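Local coordinates for ferritin light chain (Trichoplusia ni, PDB 1Z6O), which helps seed the ferric mineral core and so keeps iron safely stored in a secreted shell of twelve light and twelve heavy chains, at the interface of chains A and C and the interface of chains A and B. Sequence-based numbering; all coordinates share one arbitrary frame. Chains: chain A/B, Ferritin light chain; chain C, Ferritin heavy chain.

Contact 1: the interface of chains A and C. Residues chain A 121, 123, 189, 197-198, 201; chain C 1-5.
The N-terminal loop segment of the heavy chain, C:Thr1 to C:Val5, runs over a light-chain surface made by the end of helix 157-190, the start of helix 197-211, and the loop residue A:His121 with the beginning of helix 122-148. A:Ile189 presents both branches to the tail. Its CG2, anti to the backbone N, lies 3.7 Å from the methyl CG2 of C:Thr1, the two side chains crossing obliquely, while CD1 at the end of the other branch (chi1 -70°) packs 3.8 Å from CA of C:Cys3. On another side of the tail, A:His121 holds its ring in the crowded position between backbone N and carbonyl carbon (chi1 59°). Its CB touches CB of C:Asn4 at 3.7 Å; the two side chains cross at about a right angle, yet imidazole and amide planes lie only 10° apart. C:Val5, poorly ordered, points CG1 tip to tip at CD1 of A:Leu201, 3.8 Å away, and also rests on the backbone of A:Ser198. Polar groups of the two chains are bridged by water. One molecule takes the N-H of A:Leu123, at 3.0 Å from N, and reaches O of C:Cys3; a second lies 2.7 Å from O of C:Gln2 and also meets O of A:Ile189. The carbonyls of C:Gln2 and C:Cys3 thus each have a water partner. The site fastens the heavy-chain N-terminus to a light chain, tying the two subunit types together in the mixed shell.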
loop_
_atom_site.group_PDB
_atom_site.type_symbol
_atom_site.label_atom_id
_atom_site.label_comp_id
_atom_site.label_asym_id
_atom_site.label_seq_id
_atom_site.Cartn_x
_atom_site.Cartn_y
_atom_site.Cartn_z
ATOM N N HIS A 121 55.410 -16.539 5.640
ATOM C CA HIS A 121 54.689 -16.465 6.898
ATOM C C HIS A 121 53.924 -15.127 6.802
ATOM O O HIS A 121 54.158 -14.342 5.877
ATOM C CB HIS A 121 55.640 -16.533 8.112
ATOM C CG HIS A 121 56.674 -15.450 8.176
ATOM N ND1 HIS A 121 58.027 -15.727 8.211
ATOM C CD2 HIS A 121 56.562 -14.109 8.337
ATOM C CE1 HIS A 121 58.700 -14.605 8.397
ATOM N NE2 HIS A 121 57.835 -13.608 8.476
ATOM N N LEU A 123 53.866 -12.072 8.393
ATOM C CA LEU A 123 54.568 -10.787 8.313
ATOM C C LEU A 123 55.283 -10.638 6.965
ATOM O O LEU A 123 55.223 -9.579 6.338
ATOM C CB LEU A 123 55.575 -10.637 9.463
ATOM C CG LEU A 123 56.434 -9.361 9.414
ATOM C CD1 LEU A 123 55.546 -8.114 9.428
ATOM C CD2 LEU A 123 57.384 -9.342 10.613
ATOM N N ILE A 189 54.767 -9.675 17.569
ATOM C CA ILE A 189 56.010 -10.434 17.606
ATOM C C ILE A 189 56.964 -9.970 18.701
ATOM O O ILE A 189 57.620 -10.787 19.340
ATOM C CB ILE A 189 56.738 -10.342 16.228
ATOM C CG1 ILE A 189 55.947 -11.131 15.182
ATOM C CG2 ILE A 189 58.196 -10.848 16.338
ATOM C CD1 ILE A 189 56.341 -10.803 13.737
ATOM N N LEU A 197 51.899 -14.345 20.230
ATOM C CA LEU A 197 51.887 -14.449 18.772
ATOM C C LEU A 197 50.862 -15.371 18.112
ATOM O O LEU A 197 50.150 -14.940 17.210
ATOM C CB LEU A 197 53.286 -14.797 18.238
ATOM C CG LEU A 197 53.400 -14.752 16.701
ATOM C CD1 LEU A 197 53.031 -13.350 16.175
ATOM C CD2 LEU A 197 54.832 -15.115 16.280
ATOM N N SER A 198 50.763 -16.630 18.538
ATOM C CA SER A 198 49.817 -17.511 17.857
ATOM C C SER A 198 48.369 -17.063 18.034
ATOM O O SER A 198 47.581 -17.097 17.084
ATOM C CB SER A 198 50.003 -18.973 18.307
ATOM O OG SER A 198 49.545 -19.154 19.633
ATOM N N LEU A 201 47.831 -13.880 15.840
ATOM C CA LEU A 201 47.679 -14.116 14.396
ATOM C C LEU A 201 46.267 -14.601 14.092
ATOM O O LEU A 201 45.674 -14.231 13.078
ATOM C CB LEU A 201 48.704 -15.139 13.887
ATOM C CG LEU A 201 50.144 -14.591 13.864
ATOM C CD1 LEU A 201 51.129 -15.683 13.465
ATOM C CD2 LEU A 201 50.230 -13.428 12.891
ATOM N N THR C 1 65.103 -13.104 15.562
ATOM C CA THR C 1 63.740 -12.979 16.159
ATOM C C THR C 1 62.774 -14.016 15.588
ATOM O O THR C 1 62.882 -14.400 14.419
ATOM C CB THR C 1 63.159 -11.573 15.909
ATOM O OG1 THR C 1 64.084 -10.583 16.379
ATOM C CG2 THR C 1 61.843 -11.400 16.642
ATOM N N GLN C 2 61.835 -14.466 16.418
ATOM C CA GLN C 2 60.843 -15.461 16.011
ATOM C C GLN C 2 59.605 -14.767 15.437
ATOM O O GLN C 2 58.699 -14.389 16.182
ATOM C CB GLN C 2 60.444 -16.312 17.223
ATOM C CG GLN C 2 59.406 -17.388 16.927
ATOM C CD GLN C 2 59.887 -18.378 15.890
ATOM O OE1 GLN C 2 60.234 -18.001 14.768
ATOM N NE2 GLN C 2 59.913 -19.657 16.258
ATOM N N CYS C 3 59.555 -14.617 14.119
ATOM C CA CYS C 3 58.426 -13.937 13.491
ATOM C C CYS C 3 57.275 -14.827 13.107
ATOM O O CYS C 3 56.219 -14.338 12.712
ATOM C CB CYS C 3 58.891 -13.172 12.260
ATOM S SG CYS C 3 60.144 -11.921 12.679
ATOM N N ASN C 4 57.464 -16.134 13.208
ATOM C CA ASN C 4 56.387 -17.034 12.852
ATOM C C ASN C 4 56.170 -18.090 13.920
ATOM O O ASN C 4 57.002 -18.298 14.799
ATOM C CB ASN C 4 56.669 -17.707 11.509
ATOM C CG ASN C 4 57.939 -18.518 11.526
ATOM O OD1 ASN C 4 59.042 -17.971 11.502
ATOM N ND2 ASN C 4 57.793 -19.834 11.583
ATOM N N VAL C 5 55.032 -18.755 13.832
ATOM C CA VAL C 5 54.689 -19.784 14.790
ATOM C C VAL C 5 55.212 -21.148 14.360
ATOM O O VAL C 5 55.112 -21.514 13.187
ATOM C CB VAL C 5 53.177 -19.846 14.941
ATOM C CG1 VAL C 5 52.671 -18.513 15.486
ATOM C CG2 VAL C 5 52.534 -20.140 13.578
HETATM O O HOH W 1 54.579 -13.911 10.600
HETATM O O HOH W 2 58.359 -13.573 18.746
#

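Contact 2: the interface of chains A and B. Residues chain A 148-149, 151-155; chain B 144-145, 148-149.
CG of B:Arg145 and of B:Arg149 stands anti to the backbone N (chi1 -171° and -168°), and both chains run extended to NE, carrying two guanidinium groups into the loop A:Ser151 to A:His155. The guanidinium of B:Arg149 lies with one face against the backbone of A:Thr148 and A:Arg149 and the other toward NH2 of B:Arg145. Its NH1 gives a nearly straight bond to O of A:Leu154 at 2.8 Å and also reaches ND1 of A:His155 at 3.2 Å, close to the imidazole plane. NH2 binds O of the poorly ordered A:Ser151 from above the carbonyl plane. An alanine in place of B:Arg149 would probably leave this loop less firmly held, since the bonds to two carbonyls and to A:His155 would go. B:Arg145 uses NH2 on a lone pair of O of the poorly ordered A:Gln152, while its CB sits over the imidazole face of A:His155, 3.9 Å from the ring centroid. A:His155 NE2 meets ND1 of B:His144 at 2.8 Å; with ND1 facing an arginine donor, NE2 is likely to carry the proton. The site lies where the end of helix 122-148 of one light chain meets the loop between helices 122-148 and 157-190 of another.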
loop_
_atom_site.group_PDB
_atom_site.type_symbol
_atom_site.label_atom_id
_atom_site.label_comp_id
_atom_site.label_asym_id
_atom_site.label_seq_id
_atom_site.Cartn_x
_atom_site.Cartn_y
_atom_site.Cartn_z
ATOM N N THR A 148 53.938 15.001 -17.849
ATOM C CA THR A 148 53.745 16.424 -17.618
ATOM C C THR A 148 54.967 17.202 -17.194
ATOM O O THR A 148 54.850 18.370 -16.853
ATOM C CB THR A 148 52.695 16.629 -16.487
ATOM O OG1 THR A 148 53.163 15.980 -15.291
ATOM C CG2 THR A 148 51.357 16.030 -16.871
ATOM N N ARG A 149 56.136 16.593 -17.232
ATOM C CA ARG A 149 57.282 17.312 -16.732
ATOM C C ARG A 149 58.638 16.955 -17.325
ATOM O O ARG A 149 59.463 17.831 -17.538
ATOM C CB ARG A 149 57.294 17.091 -15.216
ATOM C CG ARG A 149 58.206 17.940 -14.423
ATOM C CD ARG A 149 57.930 17.727 -12.930
ATOM N NE ARG A 149 58.959 18.403 -12.171
ATOM C CZ ARG A 149 59.180 18.242 -10.880
ATOM N NH1 ARG A 149 58.425 17.405 -10.166
ATOM N NH2 ARG A 149 60.166 18.919 -10.313
ATOM N N SER A 151 59.647 15.720 -20.409
ATOM C CA SER A 151 59.985 16.009 -21.795
ATOM C C SER A 151 59.390 17.329 -22.245
ATOM O O SER A 151 58.183 17.558 -22.143
ATOM C CB SER A 151 59.505 14.863 -22.692
ATOM O OG SER A 151 59.784 15.128 -24.055
ATOM N N GLN A 152 60.258 18.204 -22.734
ATOM C CA GLN A 152 59.857 19.521 -23.202
ATOM C C GLN A 152 58.752 19.483 -24.251
ATOM O O GLN A 152 57.889 20.353 -24.277
ATOM C CB GLN A 152 61.076 20.242 -23.785
ATOM C CG GLN A 152 60.803 21.633 -24.339
ATOM C CD GLN A 152 60.235 22.583 -23.301
ATOM O OE1 GLN A 152 60.586 22.519 -22.121
ATOM N NE2 GLN A 152 59.362 23.486 -23.741
ATOM N N HIS A 153 58.764 18.473 -25.112
ATOM C CA HIS A 153 57.769 18.412 -26.177
ATOM C C HIS A 153 56.552 17.551 -25.896
ATOM O O HIS A 153 55.702 17.360 -26.762
ATOM C CB HIS A 153 58.446 17.954 -27.465
ATOM C CG HIS A 153 59.634 18.786 -27.827
ATOM N ND1 HIS A 153 59.543 20.139 -28.077
ATOM C CD2 HIS A 153 60.950 18.478 -27.904
ATOM C CE1 HIS A 153 60.751 20.629 -28.289
ATOM N NE2 HIS A 153 61.623 19.642 -28.189
ATOM N N LEU A 154 56.461 17.025 -24.687
ATOM C CA LEU A 154 55.314 16.198 -24.350
ATOM C C LEU A 154 54.582 16.761 -23.139
ATOM O O LEU A 154 55.183 16.976 -22.087
ATOM C CB LEU A 154 55.772 14.761 -24.056
ATOM C CG LEU A 154 54.774 13.797 -23.387
ATOM C CD1 LEU A 154 53.550 13.618 -24.254
ATOM C CD2 LEU A 154 55.456 12.454 -23.155
ATOM N N HIS A 155 53.294 17.037 -23.305
ATOM C CA HIS A 155 52.474 17.487 -22.187
ATOM C C HIS A 155 51.138 16.785 -22.390
ATOM O O HIS A 155 50.373 17.143 -23.290
ATOM C CB HIS A 155 52.264 19.003 -22.177
ATOM C CG HIS A 155 51.578 19.488 -20.936
ATOM N ND1 HIS A 155 52.152 19.385 -19.685
ATOM C CD2 HIS A 155 50.345 20.019 -20.742
ATOM C CE1 HIS A 155 51.302 19.830 -18.774
ATOM N NE2 HIS A 155 50.197 20.221 -19.387
ATOM N N HIS B 144 46.386 24.253 -20.412
ATOM C CA HIS B 144 46.832 23.532 -19.223
ATOM C C HIS B 144 48.350 23.725 -19.047
ATOM O O HIS B 144 48.839 23.993 -17.947
ATOM C CB HIS B 144 46.484 22.045 -19.389
ATOM C CG HIS B 144 46.753 21.209 -18.176
ATOM N ND1 HIS B 144 48.023 20.817 -17.805
ATOM C CD2 HIS B 144 45.905 20.659 -17.267
ATOM C CE1 HIS B 144 47.948 20.057 -16.722
ATOM N NE2 HIS B 144 46.674 19.946 -16.378
ATOM N N ARG B 145 49.095 23.593 -20.140
ATOM C CA ARG B 145 50.548 23.765 -20.096
ATOM C C ARG B 145 50.916 25.226 -19.757
ATOM O O ARG B 145 51.876 25.500 -19.024
ATOM C CB ARG B 145 51.157 23.376 -21.454
ATOM C CG ARG B 145 52.669 23.330 -21.419
ATOM C CD ARG B 145 53.302 22.863 -22.730
ATOM N NE ARG B 145 54.748 22.854 -22.540
ATOM C CZ ARG B 145 55.581 21.977 -23.076
ATOM N NH1 ARG B 145 55.126 21.006 -23.865
ATOM N NH2 ARG B 145 56.873 22.059 -22.790
ATOM N N THR B 148 50.527 25.701 -15.921
ATOM C CA THR B 148 51.338 24.984 -14.950
ATOM C C THR B 148 52.753 24.665 -15.370
ATOM O O THR B 148 53.444 23.949 -14.661
ATOM C CB THR B 148 50.670 23.616 -14.625
ATOM O OG1 THR B 148 50.544 22.855 -15.839
ATOM C CG2 THR B 148 49.291 23.812 -14.030
ATOM N N ARG B 149 53.206 25.197 -16.488
ATOM C CA ARG B 149 54.522 24.807 -16.931
ATOM C C ARG B 149 55.298 25.812 -17.770
ATOM O O ARG B 149 56.503 25.939 -17.615
ATOM C CB ARG B 149 54.339 23.499 -17.707
ATOM C CG ARG B 149 55.561 22.741 -18.038
ATOM C CD ARG B 149 55.173 21.378 -18.621
ATOM N NE ARG B 149 56.367 20.735 -19.125
ATOM C CZ ARG B 149 56.385 19.667 -19.902
ATOM N NH1 ARG B 149 55.243 19.090 -20.281
ATOM N NH2 ARG B 149 57.553 19.188 -20.300
#

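Contact 3: the interface of chains A and C. Residues chain A 65-66; chain C 10, 12, 14-15, 82, 85.
A light-chain loop between helices 37-61 and 70-96 of the ferritin four-helix bundle inserts A:Tyr65 among heavy-chain loops: the segment preceding helix 19-47 and the turn that follows helix 54-80. The tyrosine ring occupies the crowded position between backbone N and carbonyl carbon (chi1 85°). The indole of C:Trp14 meets one face edge-on, its plane turned 84° from the phenol ring, with CZ2 3.6 Å from CG of A:Tyr65 and over the ring centre. CG of A:Gln66 lies against the opposite face, offset toward the rim. Around the ring, CD1 of C:Ile10 comes tip to tip to CE1 of A:Tyr65 at 3.7 Å, and CD1 of C:Ile15 comes to CE2, on the same side of the ring as the indole, at 3.6 Å. C:Ile15 also lays CG1 over the face of the indole, which would limit its tilting. A:Gln66 extends beyond CG, so that its amide NE2 donates a hydrogen bond to the phenol OH of A:Tyr65 at 3.1 Å, which should limit rotation of the amide. The flat amide in turn rests on the methyl of C:Thr85, CD to CG2 3.5 Å, the side chains crossing at about a right angle. Longer water contacts add to this: one molecule lies between the phenol OH and N of C:Ile10, another between OE1 of A:Gln66 and O of C:Thr85. The contact plugs a light-chain aromatic into a largely apolar heavy-chain socket and is likely to support light-heavy pairing in the shell.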
loop_
_atom_site.group_PDB
_atom_site.type_symbol
_atom_site.label_atom_id
_atom_site.label_comp_id
_atom_site.label_asym_id
_atom_site.label_seq_id
_atom_site.Cartn_x
_atom_site.Cartn_y
_atom_site.Cartn_z
ATOM N N TYR A 65 45.264 -26.097 3.761
ATOM C CA TYR A 65 44.764 -26.532 5.071
ATOM C C TYR A 65 45.671 -26.278 6.272
ATOM O O TYR A 65 45.182 -26.210 7.398
ATOM C CB TYR A 65 44.377 -28.021 5.023
ATOM C CG TYR A 65 45.546 -28.942 5.251
ATOM C CD1 TYR A 65 45.872 -29.382 6.539
ATOM C CD2 TYR A 65 46.358 -29.339 4.188
ATOM C CE1 TYR A 65 46.994 -30.198 6.758
ATOM C CE2 TYR A 65 47.480 -30.152 4.396
ATOM C CZ TYR A 65 47.786 -30.573 5.687
ATOM O OH TYR A 65 48.894 -31.363 5.891
ATOM N N GLN A 66 46.972 -26.138 6.042
ATOM C CA GLN A 66 47.912 -25.884 7.137
ATOM C C GLN A 66 47.924 -24.417 7.546
ATOM O O GLN A 66 47.932 -24.104 8.735
ATOM C CB GLN A 66 49.339 -26.286 6.742
ATOM C CG GLN A 66 49.491 -27.739 6.376
ATOM C CD GLN A 66 50.930 -28.099 6.017
ATOM O OE1 GLN A 66 51.738 -27.226 5.691
ATOM N NE2 GLN A 66 51.244 -29.387 6.058
ATOM N N ILE C 10 48.845 -32.245 11.732
ATOM C CA ILE C 10 47.585 -32.913 12.017
ATOM C C ILE C 10 47.591 -34.159 11.126
ATOM O O ILE C 10 48.466 -34.308 10.275
ATOM C CB ILE C 10 46.354 -32.017 11.683
ATOM C CG1 ILE C 10 46.329 -31.695 10.192
ATOM C CG2 ILE C 10 46.388 -30.718 12.524
ATOM C CD1 ILE C 10 44.958 -31.203 9.710
ATOM N N LYS C 12 47.203 -36.798 8.210
ATOM C CA LYS C 12 47.310 -36.579 6.771
ATOM C C LYS C 12 46.782 -37.712 5.904
ATOM O O LYS C 12 46.880 -37.637 4.683
ATOM C CB LYS C 12 48.768 -36.323 6.390
ATOM C CG LYS C 12 49.338 -35.048 6.987
ATOM C CD LYS C 12 50.775 -34.826 6.559
ATOM C CE LYS C 12 51.351 -33.597 7.251
ATOM N NZ LYS C 12 52.734 -33.282 6.789
ATOM N N TRP C 14 43.920 -38.374 5.006
ATOM C CA TRP C 14 42.866 -37.878 4.115
ATOM C C TRP C 14 43.391 -37.259 2.811
ATOM O O TRP C 14 42.617 -37.055 1.868
ATOM C CB TRP C 14 42.009 -36.825 4.845
ATOM C CG TRP C 14 42.796 -35.595 5.265
ATOM C CD1 TRP C 14 43.662 -35.490 6.327
ATOM C CD2 TRP C 14 42.799 -34.316 4.618
ATOM N NE1 TRP C 14 44.201 -34.221 6.375
ATOM C CE2 TRP C 14 43.688 -33.481 5.339
ATOM C CE3 TRP C 14 42.135 -33.791 3.492
ATOM C CZ2 TRP C 14 43.935 -32.146 4.974
ATOM C CZ3 TRP C 14 42.379 -32.462 3.127
ATOM C CH2 TRP C 14 43.274 -31.655 3.870
ATOM N N ILE C 15 44.688 -36.954 2.763
ATOM C CA ILE C 15 45.317 -36.322 1.585
ATOM C C ILE C 15 45.713 -37.457 0.663
ATOM O O ILE C 15 46.709 -38.123 0.895
ATOM C CB ILE C 15 46.557 -35.503 2.029
ATOM C CG1 ILE C 15 46.122 -34.486 3.098
ATOM C CG2 ILE C 15 47.200 -34.802 0.826
ATOM C CD1 ILE C 15 47.259 -33.620 3.653
ATOM N N GLY C 82 43.945 -31.006 0.034
ATOM C CA GLY C 82 45.089 -30.986 0.935
ATOM C C GLY C 82 46.420 -30.688 0.274
ATOM O O GLY C 82 47.471 -30.815 0.906
ATOM N N THR C 85 50.576 -27.040 -0.125
ATOM C CA THR C 85 51.115 -26.564 1.144
ATOM C C THR C 85 52.531 -26.052 0.810
ATOM O O THR C 85 53.194 -25.432 1.636
ATOM C CB THR C 85 51.190 -27.680 2.187
ATOM O OG1 THR C 85 51.783 -28.841 1.597
ATOM C CG2 THR C 85 49.777 -28.016 2.684
HETATM O O HOH W 3 51.857 -24.488 4.129
HETATM O O HOH W 4 49.688 -31.002 8.956
#

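Contacts 1 and 3 join the same light chain, A, to the same heavy chain, C, with their C-alpha centres about 21 Å apart. Both use the heavy-chain segment ahead of helix 19-47, its first residues in contact 1 and residues 10 to 15 in contact 3, so one tail is pinned at two points. Contact 2 joins two light chains, its C-alpha centre about 49 Å from that of contact 1 and about 58 Å from that of contact 3. Helix 122-148 of chain A links contacts 1 and 2, starting near the former and ending at the latter, so each light chain connects heterotypic and homotypic interfaces of the 24-subunit cage.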